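Local coordinates for protein adenylate isopentenyltransferase (Humulus lupulus, PDB 3A8T) that transfers the isopentenyl group of dimethylallyl diphosphate to ATP, ADP or AMP, a step of cytokinin biosynthesis in hop, at residues I143-F151 with E170-L178; V44-G52 with L278-I286. One frame throughout, in Å; residues are numbered along the deposited sequence.

Contact 1: residues I143-F151 with E170-L178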
loop_
_atom_site.group_PDB
_atom_site.type_symbol
_atom_site.label_atom_id
_atom_site.label_comp_id
_atom_site.label_asym_id
_atom_site.label_seq_id
_atom_site.Cartn_x
_atom_site.Cartn_y
_atom_site.Cartn_z
ATOM N N ILE A 143 2.696 5.841 -9.853
ATOM C CA ILE A 143 1.828 6.975 -10.062
ATOM C C ILE A 143 2.423 7.898 -11.141
ATOM O O ILE A 143 1.726 8.337 -12.054
ATOM C CB ILE A 143 1.645 7.772 -8.785
ATOM C CG1 ILE A 143 0.865 6.952 -7.741
ATOM C CG2 ILE A 143 0.902 9.043 -9.086
ATOM C CD1 ILE A 143 1.058 7.433 -6.264
ATOM N N HIS A 144 3.705 8.201 -11.035
ATOM C CA HIS A 144 4.381 9.066 -12.018
ATOM C C HIS A 144 4.447 8.465 -13.426
ATOM O O HIS A 144 4.109 9.122 -14.403
ATOM C CB HIS A 144 5.789 9.448 -11.498
ATOM C CG HIS A 144 6.783 9.741 -12.574
ATOM N ND1 HIS A 144 7.486 8.744 -13.231
ATOM C CD2 HIS A 144 7.175 10.905 -13.136
ATOM C CE1 HIS A 144 8.262 9.280 -14.153
ATOM N NE2 HIS A 144 8.092 10.589 -14.117
ATOM N N ALA A 145 4.872 7.218 -13.537
ATOM C CA ALA A 145 4.940 6.578 -14.835
ATOM C C ALA A 145 3.594 6.693 -15.550
ATOM O O ALA A 145 3.542 7.036 -16.733
ATOM C CB ALA A 145 5.306 5.110 -14.688
ATOM N N LEU A 146 2.518 6.414 -14.823
ATOM C CA LEU A 146 1.195 6.458 -15.399
ATOM C C LEU A 146 0.701 7.830 -15.790
ATOM O O LEU A 146 0.153 7.983 -16.865
ATOM C CB LEU A 146 0.168 5.838 -14.453
ATOM C CG LEU A 146 -1.297 6.054 -14.881
ATOM C CD1 LEU A 146 -1.612 5.178 -16.108
ATOM C CD2 LEU A 146 -2.211 5.683 -13.765
ATOM N N LEU A 147 0.918 8.830 -14.936
ATOM C CA LEU A 147 0.405 10.177 -15.155
ATOM C C LEU A 147 1.115 11.111 -16.132
ATOM O O LEU A 147 0.445 11.956 -16.724
ATOM C CB LEU A 147 0.243 10.894 -13.806
ATOM C CG LEU A 147 -0.731 10.295 -12.774
ATOM C CD1 LEU A 147 -0.912 11.274 -11.630
ATOM C CD2 LEU A 147 -2.064 10.012 -13.408
ATOM N N VAL A 148 2.429 11.001 -16.316
ATOM C CA VAL A 148 3.090 11.922 -17.248
ATOM C C VAL A 148 2.674 11.824 -18.744
ATOM O O VAL A 148 2.095 10.849 -19.219
ATOM C CB VAL A 148 4.673 11.850 -17.200
ATOM C CG1 VAL A 148 5.197 12.330 -15.837
ATOM C CG2 VAL A 148 5.152 10.476 -17.543
ATOM N N ASP A 149 2.980 12.889 -19.460
ATOM C CA ASP A 149 2.692 12.977 -20.870
ATOM C C ASP A 149 3.620 12.098 -21.698
ATOM O O ASP A 149 3.197 11.426 -22.624
ATOM C CB ASP A 149 2.805 14.423 -21.313
ATOM C CG ASP A 149 1.582 14.870 -22.041
ATOM O OD1 ASP A 149 1.118 14.075 -22.908
ATOM O OD2 ASP A 149 1.095 15.995 -21.740
ATOM N N ARG A 150 4.899 12.130 -21.374
ATOM C CA ARG A 150 5.843 11.282 -22.077
ATOM C C ARG A 150 6.608 10.532 -20.999
ATOM O O ARG A 150 7.226 11.125 -20.122
ATOM C CB ARG A 150 6.798 12.093 -22.971
ATOM C CG ARG A 150 6.191 12.589 -24.283
ATOM C CD ARG A 150 7.190 12.452 -25.451
ATOM N NE ARG A 150 7.484 11.030 -25.729
ATOM C CZ ARG A 150 7.621 10.485 -26.946
ATOM N NH1 ARG A 150 7.495 11.236 -28.039
ATOM N NH2 ARG A 150 7.871 9.182 -27.066
ATOM N N PHE A 151 6.555 9.215 -21.049
ATOM C CA PHE A 151 7.238 8.484 -20.025
ATOM C C PHE A 151 8.691 8.251 -20.365
ATOM O O PHE A 151 9.011 7.811 -21.464
ATOM C CB PHE A 151 6.537 7.156 -19.732
ATOM C CG PHE A 151 7.146 6.414 -18.575
ATOM C CD1 PHE A 151 7.453 7.085 -17.399
ATOM C CD2 PHE A 151 7.489 5.074 -18.685
ATOM C CE1 PHE A 151 8.102 6.434 -16.364
ATOM C CE2 PHE A 151 8.134 4.429 -17.650
ATOM C CZ PHE A 151 8.443 5.106 -16.494
ATOM N N GLU A 170 3.324 17.937 -19.566
ATOM C CA GLU A 170 3.068 17.644 -18.122
ATOM C C GLU A 170 2.205 16.377 -17.899
ATOM O O GLU A 170 2.666 15.268 -18.159
ATOM C CB GLU A 170 2.406 18.861 -17.451
ATOM C CG GLU A 170 2.157 18.675 -15.947
ATOM C CD GLU A 170 0.855 19.320 -15.497
ATOM O OE1 GLU A 170 -0.162 19.195 -16.246
ATOM O OE2 GLU A 170 0.849 19.935 -14.409
ATOM N N LEU A 171 0.973 16.546 -17.421
ATOM C CA LEU A 171 0.106 15.391 -17.148
ATOM C C LEU A 171 -0.871 14.935 -18.239
ATOM O O LEU A 171 -1.459 15.689 -18.972
ATOM C CB LEU A 171 -0.633 15.567 -15.820
ATOM C CG LEU A 171 0.280 15.803 -14.590
ATOM C CD1 LEU A 171 -0.569 15.807 -13.372
ATOM C CD2 LEU A 171 1.336 14.781 -14.439
ATOM N N ARG A 172 -0.960 13.631 -18.346
ATOM C CA ARG A 172 -1.769 12.952 -19.314
ATOM C C ARG A 172 -3.233 13.160 -19.018
ATOM O O ARG A 172 -4.036 13.239 -19.934
ATOM C CB ARG A 172 -1.432 11.480 -19.212
ATOM C CG ARG A 172 -1.450 10.729 -20.474
ATOM C CD ARG A 172 -0.577 9.534 -20.255
ATOM N NE ARG A 172 -1.111 8.390 -20.963
ATOM C CZ ARG A 172 -1.035 7.155 -20.513
ATOM N NH1 ARG A 172 -0.450 6.911 -19.359
ATOM N NH2 ARG A 172 -1.554 6.167 -21.226
ATOM N N TYR A 173 -3.586 13.249 -17.738
ATOM C CA TYR A 173 -4.969 13.398 -17.385
ATOM C C TYR A 173 -5.293 14.699 -16.670
ATOM O O TYR A 173 -4.445 15.520 -16.388
ATOM C CB TYR A 173 -5.378 12.240 -16.480
ATOM C CG TYR A 173 -5.056 10.875 -17.014
ATOM C CD1 TYR A 173 -5.794 10.306 -18.046
ATOM C CD2 TYR A 173 -3.950 10.174 -16.533
ATOM C CE1 TYR A 173 -5.424 9.061 -18.589
ATOM C CE2 TYR A 173 -3.573 8.953 -17.072
ATOM C CZ TYR A 173 -4.309 8.400 -18.090
ATOM O OH TYR A 173 -3.934 7.165 -18.552
ATOM N N ASP A 174 -6.565 14.862 -16.378
ATOM C CA ASP A 174 -7.064 15.990 -15.639
ATOM C C ASP A 174 -7.170 15.398 -14.225
ATOM O O ASP A 174 -8.167 14.757 -13.873
ATOM C CB ASP A 174 -8.446 16.334 -16.174
ATOM C CG ASP A 174 -9.094 17.450 -15.419
ATOM O OD1 ASP A 174 -8.351 18.244 -14.790
ATOM O OD2 ASP A 174 -10.342 17.543 -15.485
ATOM N N CYS A 175 -6.137 15.612 -13.427
ATOM C CA CYS A 175 -6.075 15.046 -12.086
ATOM C C CYS A 175 -6.546 15.860 -10.888
ATOM O O CYS A 175 -6.430 17.077 -10.859
ATOM C CB CYS A 175 -4.634 14.637 -11.779
ATOM S SG CYS A 175 -3.884 13.546 -12.906
ATOM N N CYS A 176 -7.061 15.153 -9.887
ATOM C CA CYS A 176 -7.438 15.747 -8.611
ATOM C C CYS A 176 -6.612 14.839 -7.691
ATOM O O CYS A 176 -6.689 13.625 -7.781
ATOM C CB CYS A 176 -8.932 15.604 -8.314
ATOM S SG CYS A 176 -9.398 16.166 -6.647
ATOM N N PHE A 177 -5.800 15.442 -6.834
ATOM C CA PHE A 177 -4.927 14.705 -5.954
ATOM C C PHE A 177 -5.351 14.847 -4.524
ATOM O O PHE A 177 -5.302 15.934 -3.997
ATOM C CB PHE A 177 -3.506 15.263 -6.022
ATOM C CG PHE A 177 -2.857 15.173 -7.359
ATOM C CD1 PHE A 177 -2.319 13.974 -7.810
ATOM C CD2 PHE A 177 -2.745 16.303 -8.170
ATOM C CE1 PHE A 177 -1.676 13.892 -9.051
ATOM C CE2 PHE A 177 -2.107 16.238 -9.418
ATOM C CZ PHE A 177 -1.575 15.028 -9.856
ATOM N N LEU A 178 -5.779 13.773 -3.882
ATOM C CA LEU A 178 -6.102 13.867 -2.468
ATOM C C LEU A 178 -4.890 13.221 -1.796
ATOM O O LEU A 178 -4.502 12.104 -2.158
ATOM C CB LEU A 178 -7.344 13.080 -2.103
ATOM C CG LEU A 178 -8.635 13.526 -2.784
ATOM C CD1 LEU A 178 -9.823 12.696 -2.322
ATOM C CD2 LEU A 178 -8.840 14.986 -2.474
#

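Contact 2: residues V44-G52 with L278-I286. With ATP (adenosine-5'-triphosphate), chain B; PO4 (phosphate ion), chain C.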
loop_
_atom_site.group_PDB
_atom_site.type_symbol
_atom_site.label_atom_id
_atom_site.label_comp_id
_atom_site.label_asym_id
_atom_site.label_seq_id
_atom_site.Cartn_x
_atom_site.Cartn_y
_atom_site.Cartn_z
ATOM N N VAL A 44 -6.764 10.921 -7.859
ATOM C CA VAL A 44 -5.573 10.260 -7.371
ATOM C C VAL A 44 -5.489 10.336 -5.858
ATOM O O VAL A 44 -5.461 11.397 -5.299
ATOM C CB VAL A 44 -4.313 10.891 -8.019
ATOM C CG1 VAL A 44 -3.022 10.192 -7.497
ATOM C CG2 VAL A 44 -4.448 10.818 -9.540
ATOM N N LEU A 45 -5.493 9.191 -5.197
ATOM C CA LEU A 45 -5.435 9.164 -3.746
ATOM C C LEU A 45 -4.029 8.790 -3.371
ATOM O O LEU A 45 -3.599 7.669 -3.648
ATOM C CB LEU A 45 -6.450 8.166 -3.120
ATOM C CG LEU A 45 -7.950 8.302 -3.491
ATOM C CD1 LEU A 45 -8.791 7.627 -2.474
ATOM C CD2 LEU A 45 -8.354 9.743 -3.693
ATOM N N MET A 46 -3.337 9.747 -2.752
ATOM C CA MET A 46 -1.952 9.645 -2.329
ATOM C C MET A 46 -1.664 9.704 -0.822
ATOM O O MET A 46 -2.456 10.215 -0.012
ATOM C CB MET A 46 -1.146 10.751 -2.988
ATOM C CG MET A 46 -0.759 10.473 -4.429
ATOM S SD MET A 46 0.222 11.859 -5.106
ATOM C CE MET A 46 -0.719 13.062 -4.362
ATOM N N GLY A 47 -0.494 9.192 -0.468
ATOM C CA GLY A 47 -0.073 9.174 0.912
ATOM C C GLY A 47 0.811 7.966 1.209
ATOM O O GLY A 47 0.877 6.991 0.437
ATOM N N ALA A 48 1.525 8.056 2.318
ATOM C CA ALA A 48 2.381 6.969 2.743
ATOM C C ALA A 48 1.520 5.735 3.044
ATOM O O ALA A 48 0.282 5.826 3.132
ATOM C CB ALA A 48 3.176 7.371 3.998
ATOM N N THR A 49 2.214 4.598 3.190
ATOM C CA THR A 49 1.662 3.295 3.513
ATOM C C THR A 49 0.825 3.343 4.781
ATOM O O THR A 49 1.244 3.891 5.794
ATOM C CB THR A 49 2.796 2.292 3.735
ATOM O OG1 THR A 49 2.282 1.077 4.303
ATOM C CG2 THR A 49 3.863 2.898 4.663
ATOM N N GLY A 50 -0.370 2.776 4.717
ATOM C CA GLY A 50 -1.225 2.756 5.872
ATOM C C GLY A 50 -1.922 4.050 6.223
ATOM O O GLY A 50 -2.479 4.121 7.319
ATOM N N THR A 51 -1.946 5.065 5.360
ATOM C CA THR A 51 -2.659 6.273 5.742
ATOM C C THR A 51 -4.205 6.206 5.475
ATOM O O THR A 51 -4.888 7.201 5.557
ATOM C CB THR A 51 -2.095 7.544 5.046
ATOM O OG1 THR A 51 -2.086 7.341 3.639
ATOM C CG2 THR A 51 -0.713 7.909 5.564
ATOM N N GLY A 52 -4.748 5.033 5.194
ATOM C CA GLY A 52 -6.182 4.942 4.974
ATOM C C GLY A 52 -6.653 5.281 3.566
ATOM O O GLY A 52 -7.795 5.662 3.396
ATOM N N LEU A 278 10.153 3.204 5.311
ATOM C CA LEU A 278 9.485 3.323 4.007
ATOM C C LEU A 278 8.508 4.506 4.085
ATOM O O LEU A 278 8.375 5.281 3.141
ATOM C CB LEU A 278 8.722 2.029 3.668
ATOM C CG LEU A 278 7.811 2.165 2.446
ATOM C CD1 LEU A 278 8.653 2.476 1.194
ATOM C CD2 LEU A 278 6.972 0.908 2.248
ATOM N N ALA A 279 7.848 4.648 5.233
ATOM C CA ALA A 279 6.894 5.739 5.412
ATOM C C ALA A 279 7.579 7.107 5.245
ATOM O O ALA A 279 7.055 8.034 4.595
ATOM C CB ALA A 279 6.181 5.632 6.815
ATOM N N LYS A 280 8.777 7.194 5.791
ATOM C CA LYS A 280 9.522 8.421 5.723
ATOM C C LYS A 280 9.943 8.744 4.314
ATOM O O LYS A 280 9.884 9.912 3.891
ATOM C CB LYS A 280 10.756 8.367 6.619
ATOM C CG LYS A 280 10.525 8.110 8.091
ATOM C CD LYS A 280 11.804 8.530 8.841
ATOM C CE LYS A 280 11.835 8.140 10.315
ATOM N NZ LYS A 280 10.691 8.667 11.082
ATOM N N ARG A 281 10.380 7.735 3.577
ATOM C CA ARG A 281 10.810 7.996 2.199
ATOM C C ARG A 281 9.648 8.368 1.278
ATOM O O ARG A 281 9.830 9.099 0.315
ATOM C CB ARG A 281 11.547 6.791 1.617
ATOM C CG ARG A 281 12.877 6.552 2.270
ATOM C CD ARG A 281 13.686 5.445 1.588
ATOM N NE ARG A 281 13.073 4.109 1.656
ATOM C CZ ARG A 281 13.316 3.186 2.600
ATOM N NH1 ARG A 281 14.167 3.417 3.612
ATOM N NH2 ARG A 281 12.733 1.994 2.496
ATOM N N GLN A 282 8.460 7.844 1.573
ATOM C CA GLN A 282 7.273 8.129 0.794
ATOM C C GLN A 282 6.815 9.555 0.972
ATOM O O GLN A 282 6.497 10.226 0.001
ATOM C CB GLN A 282 6.166 7.182 1.197
ATOM C CG GLN A 282 6.404 5.779 0.663
ATOM C CD GLN A 282 5.314 4.819 1.052
ATOM O OE1 GLN A 282 4.902 4.794 2.206
ATOM N NE2 GLN A 282 4.854 4.000 0.096
ATOM N N ILE A 283 6.795 10.008 2.225
ATOM C CA ILE A 283 6.393 11.358 2.580
ATOM C C ILE A 283 7.318 12.379 1.912
ATOM O O ILE A 283 6.841 13.306 1.258
ATOM C CB ILE A 283 6.456 11.527 4.103
ATOM C CG1 ILE A 283 5.375 10.666 4.758
ATOM C CG2 ILE A 283 6.357 12.965 4.484
ATOM C CD1 ILE A 283 5.608 10.450 6.261
ATOM N N GLY A 284 8.634 12.189 2.059
ATOM C CA GLY A 284 9.577 13.110 1.470
ATOM C C GLY A 284 9.374 13.179 -0.012
ATOM O O GLY A 284 9.397 14.236 -0.635
ATOM N N LYS A 285 9.170 12.009 -0.580
ATOM C CA LYS A 285 8.917 11.874 -1.991
ATOM C C LYS A 285 7.635 12.673 -2.333
ATOM O O LYS A 285 7.586 13.450 -3.303
ATOM C CB LYS A 285 8.760 10.394 -2.244
ATOM C CG LYS A 285 8.730 9.906 -3.671
ATOM C CD LYS A 285 8.929 8.398 -3.666
ATOM C CE LYS A 285 10.288 8.061 -3.070
ATOM N NZ LYS A 285 10.755 6.680 -3.415
ATOM N N ILE A 286 6.590 12.511 -1.535
ATOM C CA ILE A 286 5.376 13.268 -1.801
ATOM C C ILE A 286 5.651 14.760 -1.691
ATOM O O ILE A 286 5.188 15.553 -2.498
ATOM C CB ILE A 286 4.233 12.884 -0.846
ATOM C CG1 ILE A 286 3.730 11.486 -1.212
ATOM C CG2 ILE A 286 3.117 13.928 -0.936
ATOM C CD1 ILE A 286 3.036 10.739 -0.101
HETATM P PG ATP B . 11.174 2.599 -5.004
HETATM O O1G ATP B . 11.156 2.790 -6.488
HETATM O O2G ATP B . 11.656 1.069 -4.713
HETATM O O3G ATP B . 12.231 3.606 -4.315
HETATM P PB ATP B . 8.485 3.122 -5.297
HETATM O O1B ATP B . 8.233 4.507 -5.554
HETATM O O2B ATP B . 8.797 2.424 -6.649
HETATM O O3B ATP B . 9.706 2.926 -4.286
HETATM P PA ATP B . 6.994 2.167 -3.101
HETATM O O1A ATP B . 7.508 3.219 -2.237
HETATM O O2A ATP B . 5.410 2.033 -2.774
HETATM O O3A ATP B . 7.113 2.469 -4.719
HETATM O "O5'" ATP B . 7.594 0.702 -2.729
HETATM C "C5'" ATP B . 8.966 0.710 -2.446
HETATM C "C4'" ATP B . 9.244 -0.530 -1.618
HETATM O "O4'" ATP B . 8.455 -0.473 -0.424
HETATM C "C3'" ATP B . 8.834 -1.863 -2.290
HETATM O "O3'" ATP B . 9.886 -2.363 -3.111
HETATM C "C2'" ATP B . 8.522 -2.757 -1.078
HETATM O "O2'" ATP B . 9.682 -3.352 -0.608
HETATM C "C1'" ATP B . 7.956 -1.814 -0.041
HETATM N N9 ATP B . 6.467 -1.848 -0.058
HETATM C C8 ATP B . 5.622 -0.964 -0.728
HETATM N N7 ATP B . 4.367 -1.347 -0.615
HETATM C C5 ATP B . 4.311 -2.487 0.129
HETATM C C6 ATP B . 3.272 -3.387 0.594
HETATM N N6 ATP B . 1.945 -3.196 0.298
HETATM N N1 ATP B . 3.642 -4.449 1.340
HETATM C C2 ATP B . 4.912 -4.674 1.648
HETATM N N3 ATP B . 5.906 -3.881 1.242
HETATM C C4 ATP B . 5.675 -2.809 0.501
HETATM P P PO4 C . -3.427 2.406 2.700
HETATM O O1 PO4 C . -4.283 1.874 1.598
HETATM O O2 PO4 C . -2.094 1.733 2.649
HETATM O O3 PO4 C . -3.257 3.876 2.541
HETATM O O4 PO4 C . -4.074 2.131 4.003
#

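Contact 1: residues I143-F151 with E170-L178
The carbonyl oxygen of Leu147, the last residue of helix 140-147, takes the backbone N-H of Arg172 at 2.7 Å (N to O) in a nearly straight bond of 173°. A second backbone bond, from Asp149 N to Glu170 O, also 2.7 Å but more bent, completes a single beta bridge in which Val148 faces Leu171. The two bonds lie on either side of that pair and join the chain just leaving the helix to the chain about to enter strand 174-181. A side chain adds a third bond at the end of the helix: Arg172 NH1 reaches Leu146 O at 2.8 Å, clearly bent at the hydrogen, in the carbonyl plane, although the oxygen stands 16° out of the guanidinium plane. The arginine chain bends at chi3, and its CD passes Val148 O on the way. The Tyr173 hydroxyl sits over the centre of one guanidinium face. A leucine here has no guanidinium, which would probably leave Leu146 O without this mate and the Tyr173 hydroxyl free to shift. Arg116, from helix 112-128, donates to the neighbouring Val148 O.

Beside the polar bonds, Leu147 supplies the apolar part. Its CG stands anti to the carbonyl carbon (chi1 -61°), and the two methyls fork between side chains of the strand and of the residue leading into it: CD2 meets the edge of the Tyr173 ring at CD2, 3.7 Å away, while CD1 meets the edge of the Phe177 ring at CE1, 3.8 Å away. Cys175 SG lies 4.0 Å from both Leu147 methyls. Leu171 CD2 packs against Leu147 CB. The contact closes the C-terminal end of a beta-alpha-beta crossover, in which helix 140-147 links parallel strands 132-136 and 174-181 past strand 41-46, in an alpha/beta fold of the P-loop NTPase type.

Contact 2: residues V44-G52 with L278-I286
The P-loop (Walker A motif) that follows strand 41-46 lies here against helix 257-289, whose side chains Leu278, Gln282 and Lys285 belong to the ATP pocket. Loop and helix are joined by one hydrogen bond: Thr49 N donates its N-H to Gln282 OE1, 2.9 Å away at 160°, the donor tilted 31° from the plane of the amide. Gln282 rises from the helix with its chain extended beyond CG (chi2 -180°), which carries the amide across the loop. Its oxygen also lies 3.3 Å from Thr49 CG2, while NE2 is near the alpha-phosphate oxygens of ATP without bonding to them and makes a weak bond to Gly138 O. This pairing favours one rotation of the amide, oxygen to the loop and nitrogen toward ATP, though only the oxygen has a firm bond. Thr49 OG1 is hydrogen-bonded to Arg194 of helix 184-201.

Small side chains let the backbones come close. Ala48 CB rests 4.0 Å from Ile283 CG1, and Ala279 CB faces the Thr49 methyl. Further along, the Ile286 end methyl CD1 lies 3.6 Å from Gly47 CA; a CB on this glycine would point away from the helix and clash with Thr51 OG1. Leu278 touches the ribose ring oxygen of ATP with both methyls.

The nucleotide does not occupy the P-loop cradle. That place holds a phosphate ion, probably from the crystallisation liquor, which is also hydrogen-bonded to Lys53 N and Ser54 OG. A type II turn from Ala48 to Thr51 shapes the cradle, and Ala48 O accepts both Thr51 N and Thr51 OG1. On the ion itself, Gly50 N bonds to O2 at 2.9 Å and Gly52 N, at the helix N-cap, reaches O4 at 3.2 Å.

Overall arrangement
Both contacts reach the same parallel sheet, through adjacent strands 41-46 and 174-181, and their centres lie about 17 Å apart. Contact 2 is buried, its centre about 9 Å from that of the chain; contact 1 lies farther out, about 19 Å from the chain's centre, and is only partly buried. Their chemistry follows: backbone bonds and an arginine secure the outer site beside a leucine packed among aromatic and sulfur side chains, whereas in the inner one a glutamine amide lies between the phosphate-binding loop and the nucleotide, and small residues let loop and helix approach. The two meet directly where Val44 N lies 2.7 Å from Cys176 O, a probable hydrogen bond, and where Phe177 packs on Val44.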